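Local coordinates for protein ORF10 (Moritella marina, PDB 6RIW) that provides the ketosynthase-chain length factor didomain of a polyunsaturated fatty acid synthase, the part that probably condenses acyl units on acyl carrier protein, at residues D54-Y59 and G593-T598; S236-Y241 and A632-Y637; Q154-T159 and I601-L606. All coordinates share one frame; numbering follows the deposited sequence.

In the fold
All three contacts join the ketosynthase half of the chain to the chain length factor half. In sequence order the segments are 54-59, 154-159, 236-241, 593-598, 601-606 and 632-637: the three ketosynthase segments all precede their partners, so the contacts interleave along the chain and each spans several hundred residues. Contact 1 lies about 13 Å from contact 2 and 15 Å from contact 3, centre to centre, and touches both; the centres of contacts 2 and 3 are about 27 Å apart. Helix 597-608 serves contacts 1 and 3, whereas helices 228-237 and 634-638 meet in contact 2. Together they form one continuous part of the interface between two thiolase-like folds.

Contact 1 of 3, residues D54-Y59 and G593-T598; sequences DTDKFY and GRVNLT
D56 and R594 form a side-on, two-pronged salt bridge between the ketosynthase and chain length factor halves of this thiolase-like didomain. NE of R594 gives a nearly straight bond to OD1 of D56 (2.9 Å, 167°), and NH2 of R594 reaches OD2 of D56 at 2.8 Å on its syn lone pair. The carboxylate and guanidinium planes are nevertheless 46° apart. A short carboxylate and a long arginine suit this place: D56 stands at the third position of a type II turn from D54 to K57 and points at the helix, while R594, its chain extended from CG to NE, carries the guanidinium to the carboxylate. The bridge belongs to a chain of alternating charges, K625-D56-R594-D626, which would tend to keep both ends ionised. A water adds a second link, donating to O of D56 (2.6 Å) and accepting from NZ of K57 (3.0 Å) while also bonding OG1 of T598. K57 further binds the K47 carbonyl, and OG1 of T598 is also hydrogen-bonded to NZ of K625. Across the two segments, apolar contacts are few. CG2 of T55 lies obliquely to the guanidinium, and V595, with CG2 anti to its carbonyl carbon, brings that methyl 3.7 Å from OD1 of D56.

Contact 2 of 3, residues S236-Y241 and A632-Y637; sequences SIFQAY and AQLNQY
F238 and Y637 form an offset edge-to-face aromatic pair, with the edge of the tyrosine turned toward the face of the phenylalanine. The ring centroids are 6.0 Å apart and the planes stand at 82°. CB of Y637, where the ring joins its backbone, lies 3.8 Å from CE1 of F238. The carbonyl oxygen of L634 lies in the plane of the F238 ring, at its edge, a placement that suits the slightly positive ring hydrogens.

Aliphatic side chains pack against the rings and the backbone. CD1 of L634 meets CD1 of F238 at 3.4 Å, a tight approach; the leucine has its CG anti to the backbone N (chi1 179°), and from there its CD1 branch touches the ring. I237 spreads its branches over two partners: CG2 rests 3.9 Å from CD2 of Y637, and CG1 lies 4.3 Å from CB of A632. Its CD1 makes a backbone contact, 3.5 Å from the A632 carbonyl oxygen. The small methyl of A632 lets the isoleucine come close to the backbone before the helix.

Two helix ends thus meet: helix 228-237 finishes in a Schellman motif with Q239 at positive phi, and helix 634-638 starts after the N-cap residue Q633. Y637 is fixed further by its hydroxyl bond to the F230 carbonyl and by ring contacts with F230, F640 and Y591, which tie it to helices 228-237 and 589-595.

Contact 3 of 3, residues Q154-T159 and I601-L606; sequences QLTHYT and IEDSLL
S604 inserts its hydroxyl between two backbone groups of the loop 154-159. Its OG is anti to its own carbonyl carbon and beside the backbone N (chi1 -82°), and from there it donates to O of Q154 at 2.7 Å. The bond lies in the carbonyl plane on a lone pair, with a C=O...donor angle of 133°. The same OG accepts a weak bond from N of T156 at 3.0 Å, so one short side chain serves a carbonyl and an amide two residues apart. Serine suits this place because its short arm lets the loop pass close to helix 597-608.

T156 holds OG1 between its backbone N and carbonyl carbon (chi1 62°), which leaves CG2 beside the N. The methyl comes 3.4 Å from OG of S604, while OG1 sits 3.8 Å from CB of D603. A water at 2.9 Å from OG1 of T156 also donates to OD2 of D603, and so joins two polar tips that do not meet directly. The apolar contact between side chains is that of L155 with I601. CB of I601 points away from the loop, yet its CD1 turns back to meet CD1 of L155 at 3.6 Å, the two chains crossing obliquely; L145 of helix 129-148 and L620 and T621 of helix 614-628 also touch this isoleucine.

The direct polar bonds thus read the loop's main chain rather than its side chains: the S604 hydroxyl gives the Q154 carbonyl a good bond and takes a weak one from the T156 amide. A water brings in the D603 carboxylate, and the L155-I601 methyl pair adds an apolar contact.

Contact 1 of 3, residues D54-Y59 and G593-T598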
loop_
_atom_site.group_PDB
_atom_site.type_symbol
_atom_site.label_atom_id
_atom_site.label_comp_id
_atom_site.label_asym_id
_atom_site.label_seq_id
_atom_site.Cartn_x
_atom_site.Cartn_y
_atom_site.Cartn_z
ATOM N N ASP A 54 21.088 18.656 4.807
ATOM C CA ASP A 54 22.251 17.799 5.003
ATOM C C ASP A 54 21.950 16.376 4.547
ATOM O O ASP A 54 20.929 15.796 4.925
ATOM C CB ASP A 54 22.678 17.802 6.472
ATOM C CG ASP A 54 23.275 19.139 6.905
ATOM O OD1 ASP A 54 23.505 20.002 6.027
ATOM O OD2 ASP A 54 23.506 19.333 8.122
ATOM N N THR A 55 22.853 15.809 3.754
ATOM C CA THR A 55 22.604 14.511 3.129
ATOM C C THR A 55 22.633 13.379 4.151
ATOM O O THR A 55 23.506 13.334 5.020
ATOM C CB THR A 55 23.658 14.236 2.055
ATOM O OG1 THR A 55 23.815 15.386 1.216
ATOM C CG2 THR A 55 23.243 13.048 1.208
ATOM N N ASP A 56 21.696 12.436 4.002
ATOM C CA ASP A 56 21.569 11.255 4.866
ATOM C C ASP A 56 21.338 11.642 6.327
ATOM O O ASP A 56 21.705 10.893 7.235
ATOM C CB ASP A 56 22.778 10.314 4.758
ATOM C CG ASP A 56 23.092 9.890 3.310
ATOM O OD1 ASP A 56 22.168 9.632 2.511
ATOM O OD2 ASP A 56 24.286 9.816 2.971
ATOM N N LYS A 57 20.695 12.794 6.562
ATOM C CA LYS A 57 20.383 13.274 7.904
ATOM C C LYS A 57 18.933 13.741 7.962
ATOM O O LYS A 57 18.384 14.230 6.971
ATOM C CB LYS A 57 21.298 14.452 8.312
ATOM C CG LYS A 57 22.768 14.176 8.207
ATOM C CD LYS A 57 23.235 13.308 9.358
ATOM C CE LYS A 57 24.755 13.223 9.364
ATOM N NZ LYS A 57 25.247 12.144 10.254
ATOM N N PHE A 58 18.298 13.590 9.122
ATOM C CA PHE A 58 17.043 14.295 9.335
ATOM C C PHE A 58 17.281 15.479 10.269
ATOM O O PHE A 58 18.268 15.517 10.999
ATOM C CB PHE A 58 15.913 13.382 9.862
ATOM C CG PHE A 58 16.345 12.294 10.806
ATOM C CD1 PHE A 58 16.898 12.594 12.031
ATOM C CD2 PHE A 58 16.108 10.968 10.490
ATOM C CE1 PHE A 58 17.252 11.582 12.916
ATOM C CE2 PHE A 58 16.447 9.946 11.365
ATOM C CZ PHE A 58 17.025 10.252 12.585
ATOM N N TYR A 59 16.426 16.499 10.180
ATOM C CA TYR A 59 16.626 17.692 11.000
ATOM C C TYR A 59 15.533 17.862 12.040
ATOM O O TYR A 59 15.442 18.922 12.663
ATOM C CB TYR A 59 16.747 18.953 10.127
ATOM C CG TYR A 59 15.503 19.381 9.357
ATOM C CD1 TYR A 59 14.643 20.345 9.863
ATOM C CD2 TYR A 59 15.234 18.861 8.099
ATOM C CE1 TYR A 59 13.530 20.757 9.149
ATOM C CE2 TYR A 59 14.135 19.265 7.373
ATOM C CZ TYR A 59 13.277 20.206 7.903
ATOM O OH TYR A 59 12.182 20.596 7.170
ATOM N N GLY A 593 19.743 0.769 3.492
ATOM C CA GLY A 593 20.986 0.064 3.233
ATOM C C GLY A 593 22.151 1.006 2.994
ATOM O O GLY A 593 23.282 0.720 3.395
ATOM N N ARG A 594 21.891 2.146 2.354
ATOM C CA ARG A 594 22.915 3.184 2.209
ATOM C C ARG A 594 23.062 4.019 3.484
ATOM O O ARG A 594 24.165 4.184 4.024
ATOM C CB ARG A 594 22.555 4.080 1.018
ATOM C CG ARG A 594 23.343 5.394 0.934
ATOM C CD ARG A 594 22.612 6.529 0.200
ATOM N NE ARG A 594 23.295 7.782 0.531
ATOM C CZ ARG A 594 24.340 8.272 -0.129
ATOM N NH1 ARG A 594 24.796 7.649 -1.200
ATOM N NH2 ARG A 594 24.926 9.392 0.291
ATOM N N VAL A 595 21.960 4.549 3.979
ATOM C CA VAL A 595 22.012 5.566 5.033
ATOM C C VAL A 595 22.666 5.013 6.296
ATOM O O VAL A 595 23.470 5.692 6.955
ATOM C CB VAL A 595 20.595 6.091 5.310
ATOM C CG1 VAL A 595 20.544 6.821 6.623
ATOM C CG2 VAL A 595 20.125 6.980 4.138
ATOM N N ASN A 596 22.373 3.758 6.623
ATOM C CA ASN A 596 22.814 3.190 7.897
ATOM C C ASN A 596 24.321 2.953 7.938
ATOM O O ASN A 596 24.885 2.782 9.030
ATOM C CB ASN A 596 22.053 1.889 8.150
ATOM C CG ASN A 596 21.754 1.655 9.611
ATOM O OD1 ASN A 596 20.615 1.357 9.976
ATOM N ND2 ASN A 596 22.792 1.726 10.460
ATOM N N LEU A 597 24.993 2.971 6.785
ATOM C CA LEU A 597 26.436 2.777 6.796
ATOM C C LEU A 597 27.157 3.880 7.577
ATOM O O LEU A 597 28.306 3.677 7.959
ATOM C CB LEU A 597 26.978 2.682 5.367
ATOM C CG LEU A 597 26.543 1.401 4.639
ATOM C CD1 LEU A 597 26.943 1.467 3.149
ATOM C CD2 LEU A 597 27.182 0.207 5.285
ATOM N N THR A 598 26.506 5.031 7.805
ATOM C CA THR A 598 27.026 6.072 8.705
ATOM C C THR A 598 27.534 5.498 10.028
ATOM O O THR A 598 28.686 5.716 10.426
ATOM C CB THR A 598 25.930 7.109 8.991
ATOM O OG1 THR A 598 25.665 7.858 7.800
ATOM C CG2 THR A 598 26.367 8.073 10.101
HETATM O O HOH W 1 24.066 10.317 8.188
#

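Contact 2 of 3, residues S236-Y241 and A632-Y637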
loop_
_atom_site.group_PDB
_atom_site.type_symbol
_atom_site.label_atom_id
_atom_site.label_comp_id
_atom_site.label_asym_id
_atom_site.label_seq_id
_atom_site.Cartn_x
_atom_site.Cartn_y
_atom_site.Cartn_z
ATOM N N SER A 236 12.299 14.942 5.890
ATOM C CA SER A 236 13.431 15.859 5.847
ATOM C C SER A 236 13.760 16.275 4.414
ATOM O O SER A 236 14.005 17.461 4.161
ATOM C CB SER A 236 14.648 15.243 6.536
ATOM O OG SER A 236 14.339 15.032 7.901
ATOM N N ILE A 237 13.759 15.333 3.455
ATOM C CA ILE A 237 14.085 15.739 2.082
ATOM C C ILE A 237 12.946 16.555 1.476
ATOM O O ILE A 237 13.180 17.435 0.634
ATOM C CB ILE A 237 14.457 14.529 1.193
ATOM C CG1 ILE A 237 15.034 15.001 -0.149
ATOM C CG2 ILE A 237 13.295 13.653 0.927
ATOM C CD1 ILE A 237 16.452 15.596 -0.022
ATOM N N PHE A 238 11.709 16.300 1.892
ATOM C CA PHE A 238 10.582 17.144 1.504
ATOM C C PHE A 238 10.607 18.514 2.180
ATOM O O PHE A 238 9.787 19.369 1.823
ATOM C CB PHE A 238 9.259 16.455 1.848
ATOM C CG PHE A 238 9.009 15.168 1.085
ATOM C CD1 PHE A 238 9.705 14.881 -0.081
ATOM C CD2 PHE A 238 8.061 14.269 1.531
ATOM C CE1 PHE A 238 9.464 13.707 -0.793
ATOM C CE2 PHE A 238 7.809 13.088 0.827
ATOM C CZ PHE A 238 8.525 12.806 -0.332
ATOM N N GLN A 239 11.497 18.725 3.158
ATOM C CA GLN A 239 11.521 19.949 3.978
ATOM C C GLN A 239 10.159 20.213 4.631
ATOM O O GLN A 239 9.692 21.356 4.719
ATOM C CB GLN A 239 11.964 21.157 3.152
ATOM C CG GLN A 239 13.389 21.093 2.631
ATOM C CD GLN A 239 13.712 22.303 1.766
ATOM O OE1 GLN A 239 13.332 23.432 2.090
ATOM N NE2 GLN A 239 14.387 22.067 0.646
ATOM N N ALA A 240 9.510 19.145 5.089
ATOM C CA ALA A 240 8.173 19.243 5.663
ATOM C C ALA A 240 8.175 19.530 7.158
ATOM O O ALA A 240 7.146 19.957 7.691
ATOM C CB ALA A 240 7.389 17.954 5.392
ATOM N N TYR A 241 9.295 19.307 7.847
ATOM C CA TYR A 241 9.423 19.632 9.261
ATOM C C TYR A 241 9.625 21.141 9.463
ATOM O O TYR A 241 10.286 21.796 8.653
ATOM C CB TYR A 241 10.607 18.879 9.866
ATOM C CG TYR A 241 10.424 17.375 9.991
ATOM C CD1 TYR A 241 9.390 16.841 10.738
ATOM C CD2 TYR A 241 11.324 16.488 9.379
ATOM C CE1 TYR A 241 9.230 15.458 10.861
ATOM C CE2 TYR A 241 11.182 15.117 9.505
ATOM C CZ TYR A 241 10.137 14.610 10.247
ATOM O OH TYR A 241 9.976 13.255 10.381
ATOM N N ALA A 632 19.059 10.543 -1.066
ATOM C CA ALA A 632 17.668 10.933 -1.287
ATOM C C ALA A 632 17.574 12.235 -2.070
ATOM O O ALA A 632 18.300 13.197 -1.801
ATOM C CB ALA A 632 16.947 11.100 0.056
ATOM N N GLN A 633 16.677 12.260 -3.053
ATOM C CA GLN A 633 16.331 13.479 -3.775
ATOM C C GLN A 633 14.813 13.609 -3.794
ATOM O O GLN A 633 14.092 12.613 -3.676
ATOM C CB GLN A 633 16.886 13.476 -5.209
ATOM C CG GLN A 633 18.397 13.228 -5.312
ATOM C CD GLN A 633 19.224 14.392 -4.779
ATOM O OE1 GLN A 633 18.712 15.499 -4.580
ATOM N NE2 GLN A 633 20.514 14.139 -4.535
ATOM N N LEU A 634 14.336 14.849 -3.964
ATOM C CA LEU A 634 12.916 15.157 -3.773
ATOM C C LEU A 634 12.013 14.290 -4.651
ATOM O O LEU A 634 11.122 13.582 -4.158
ATOM C CB LEU A 634 12.662 16.640 -4.068
ATOM C CG LEU A 634 11.214 17.128 -3.927
ATOM C CD1 LEU A 634 10.755 16.988 -2.507
ATOM C CD2 LEU A 634 11.082 18.587 -4.369
ATOM N N ASN A 635 12.191 14.370 -5.967
ATOM C CA ASN A 635 11.290 13.631 -6.844
ATOM C C ASN A 635 11.461 12.132 -6.669
ATOM O O ASN A 635 10.470 11.388 -6.640
ATOM C CB ASN A 635 11.515 14.043 -8.294
ATOM C CG ASN A 635 11.003 15.440 -8.562
ATOM O OD1 ASN A 635 9.794 15.680 -8.520
ATOM N ND2 ASN A 635 11.918 16.379 -8.785
ATOM N N GLN A 636 12.705 11.669 -6.545
ATOM C CA GLN A 636 12.917 10.243 -6.337
ATOM C C GLN A 636 12.165 9.754 -5.105
ATOM O O GLN A 636 11.539 8.690 -5.137
ATOM C CB GLN A 636 14.409 9.924 -6.223
ATOM C CG GLN A 636 14.693 8.428 -6.235
ATOM C CD GLN A 636 16.061 8.051 -5.652
ATOM O OE1 GLN A 636 16.711 8.843 -4.960
ATOM N NE2 GLN A 636 16.488 6.821 -5.919
ATOM N N TYR A 637 12.192 10.518 -4.012
ATOM C CA TYR A 637 11.495 10.030 -2.822
ATOM C C TYR A 637 9.977 10.025 -2.998
ATOM O O TYR A 637 9.308 9.156 -2.427
ATOM C CB TYR A 637 11.882 10.846 -1.595
ATOM C CG TYR A 637 12.156 10.029 -0.335
ATOM C CD1 TYR A 637 11.129 9.514 0.436
ATOM C CD2 TYR A 637 13.460 9.828 0.097
ATOM C CE1 TYR A 637 11.404 8.778 1.617
ATOM C CE2 TYR A 637 13.743 9.116 1.248
ATOM C CZ TYR A 637 12.726 8.589 2.003
ATOM O OH TYR A 637 13.079 7.882 3.147
#

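Contact 3 of 3, residues Q154-T159 and I601-L606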
loop_
_atom_site.group_PDB
_atom_site.type_symbol
_atom_site.label_atom_id
_atom_site.label_comp_id
_atom_site.label_asym_id
_atom_site.label_seq_id
_atom_site.Cartn_x
_atom_site.Cartn_y
_atom_site.Cartn_z
ATOM N N GLN A 154 35.892 -6.013 8.952
ATOM C CA GLN A 154 34.554 -6.542 9.200
ATOM C C GLN A 154 33.573 -5.392 9.341
ATOM O O GLN A 154 33.772 -4.502 10.168
ATOM C CB GLN A 154 34.489 -7.380 10.478
ATOM C CG GLN A 154 35.169 -8.712 10.441
ATOM C CD GLN A 154 35.019 -9.379 11.785
ATOM O OE1 GLN A 154 35.468 -8.850 12.798
ATOM N NE2 GLN A 154 34.350 -10.510 11.812
ATOM N N LEU A 155 32.517 -5.411 8.542
ATOM C CA LEU A 155 31.437 -4.458 8.727
ATOM C C LEU A 155 30.528 -4.903 9.868
ATOM O O LEU A 155 30.279 -6.100 10.054
ATOM C CB LEU A 155 30.634 -4.330 7.432
ATOM C CG LEU A 155 29.547 -3.259 7.376
ATOM C CD1 LEU A 155 30.148 -1.876 7.454
ATOM C CD2 LEU A 155 28.804 -3.449 6.042
ATOM N N THR A 156 30.020 -3.939 10.628
ATOM C CA THR A 156 29.067 -4.271 11.680
ATOM C C THR A 156 27.647 -4.352 11.114
ATOM O O THR A 156 27.317 -3.701 10.118
ATOM C CB THR A 156 29.124 -3.255 12.824
ATOM O OG1 THR A 156 28.760 -1.959 12.344
ATOM C CG2 THR A 156 30.543 -3.194 13.424
ATOM N N HIS A 157 26.810 -5.175 11.753
ATOM C CA HIS A 157 25.399 -5.247 11.370
ATOM C C HIS A 157 24.694 -3.900 11.600
ATOM O O HIS A 157 25.036 -3.132 12.504
ATOM C CB HIS A 157 24.711 -6.386 12.147
ATOM C CG HIS A 157 23.508 -6.962 11.462
ATOM N ND1 HIS A 157 23.599 -7.880 10.441
ATOM C CD2 HIS A 157 22.187 -6.761 11.667
ATOM C CE1 HIS A 157 22.388 -8.219 10.043
ATOM N NE2 HIS A 157 21.512 -7.552 10.771
ATOM N N TYR A 158 23.678 -3.608 10.772
ATOM C CA TYR A 158 23.075 -2.272 10.794
ATOM C C TYR A 158 22.355 -1.959 12.108
ATOM O O TYR A 158 22.310 -0.797 12.521
ATOM C CB TYR A 158 22.122 -2.109 9.599
ATOM C CG TYR A 158 20.759 -2.743 9.801
ATOM C CD1 TYR A 158 20.594 -4.117 9.726
ATOM C CD2 TYR A 158 19.643 -1.947 10.071
ATOM C CE1 TYR A 158 19.315 -4.702 9.922
ATOM C CE2 TYR A 158 18.368 -2.511 10.271
ATOM C CZ TYR A 158 18.219 -3.877 10.200
ATOM O OH TYR A 158 16.962 -4.413 10.413
ATOM N N THR A 159 21.801 -2.968 12.781
ATOM C CA THR A 159 21.180 -2.817 14.098
ATOM C C THR A 159 21.346 -4.158 14.802
ATOM O O THR A 159 21.947 -5.086 14.252
ATOM C CB THR A 159 19.708 -2.383 13.990
ATOM O OG1 THR A 159 19.228 -1.897 15.253
ATOM C CG2 THR A 159 18.810 -3.543 13.539
ATOM N N ILE A 601 29.926 1.971 9.552
ATOM C CA ILE A 601 31.351 2.147 9.256
ATOM C C ILE A 601 32.061 2.779 10.450
ATOM O O ILE A 601 33.175 2.385 10.804
ATOM C CB ILE A 601 31.550 2.998 7.985
ATOM C CG1 ILE A 601 30.931 2.318 6.756
ATOM C CG2 ILE A 601 33.034 3.258 7.758
ATOM C CD1 ILE A 601 31.717 1.168 6.241
ATOM N N GLU A 602 31.426 3.756 11.095
ATOM C CA GLU A 602 32.038 4.338 12.292
ATOM C C GLU A 602 32.309 3.264 13.341
ATOM O O GLU A 602 33.420 3.178 13.888
ATOM C CB GLU A 602 31.158 5.449 12.865
ATOM C CG GLU A 602 31.764 6.103 14.105
ATOM C CD GLU A 602 30.897 7.211 14.691
ATOM O OE1 GLU A 602 29.656 7.046 14.790
ATOM O OE2 GLU A 602 31.471 8.254 15.074
ATOM N N ASP A 603 31.306 2.419 13.617
ATOM C CA ASP A 603 31.470 1.353 14.605
ATOM C C ASP A 603 32.566 0.375 14.208
ATOM O O ASP A 603 33.324 -0.100 15.064
ATOM C CB ASP A 603 30.155 0.597 14.795
ATOM C CG ASP A 603 29.122 1.396 15.563
ATOM O OD1 ASP A 603 29.463 2.484 16.091
ATOM O OD2 ASP A 603 27.957 0.938 15.631
ATOM N N SER A 604 32.639 0.024 12.923
ATOM C CA SER A 604 33.659 -0.904 12.457
ATOM C C SER A 604 35.058 -0.347 12.687
ATOM O O SER A 604 35.942 -1.048 13.190
ATOM C CB SER A 604 33.441 -1.190 10.967
ATOM O OG SER A 604 32.454 -2.180 10.788
ATOM N N LEU A 605 35.291 0.893 12.260
ATOM C CA LEU A 605 36.605 1.512 12.427
ATOM C C LEU A 605 36.996 1.597 13.894
ATOM O O LEU A 605 38.141 1.296 14.263
ATOM C CB LEU A 605 36.604 2.907 11.820
ATOM C CG LEU A 605 36.436 2.924 10.302
ATOM C CD1 LEU A 605 36.104 4.356 9.901
ATOM C CD2 LEU A 605 37.708 2.414 9.622
ATOM N N LEU A 606 36.054 2.014 14.742
ATOM C CA LEU A 606 36.319 2.078 16.174
ATOM C C LEU A 606 36.660 0.701 16.722
ATOM O O LEU A 606 37.716 0.498 17.334
ATOM C CB LEU A 606 35.095 2.666 16.891
ATOM C CG LEU A 606 35.346 3.272 18.270
ATOM C CD1 LEU A 606 36.355 4.390 18.165
ATOM C CD2 LEU A 606 34.034 3.772 18.840
HETATM O O HOH W 2 26.771 -0.513 13.949
#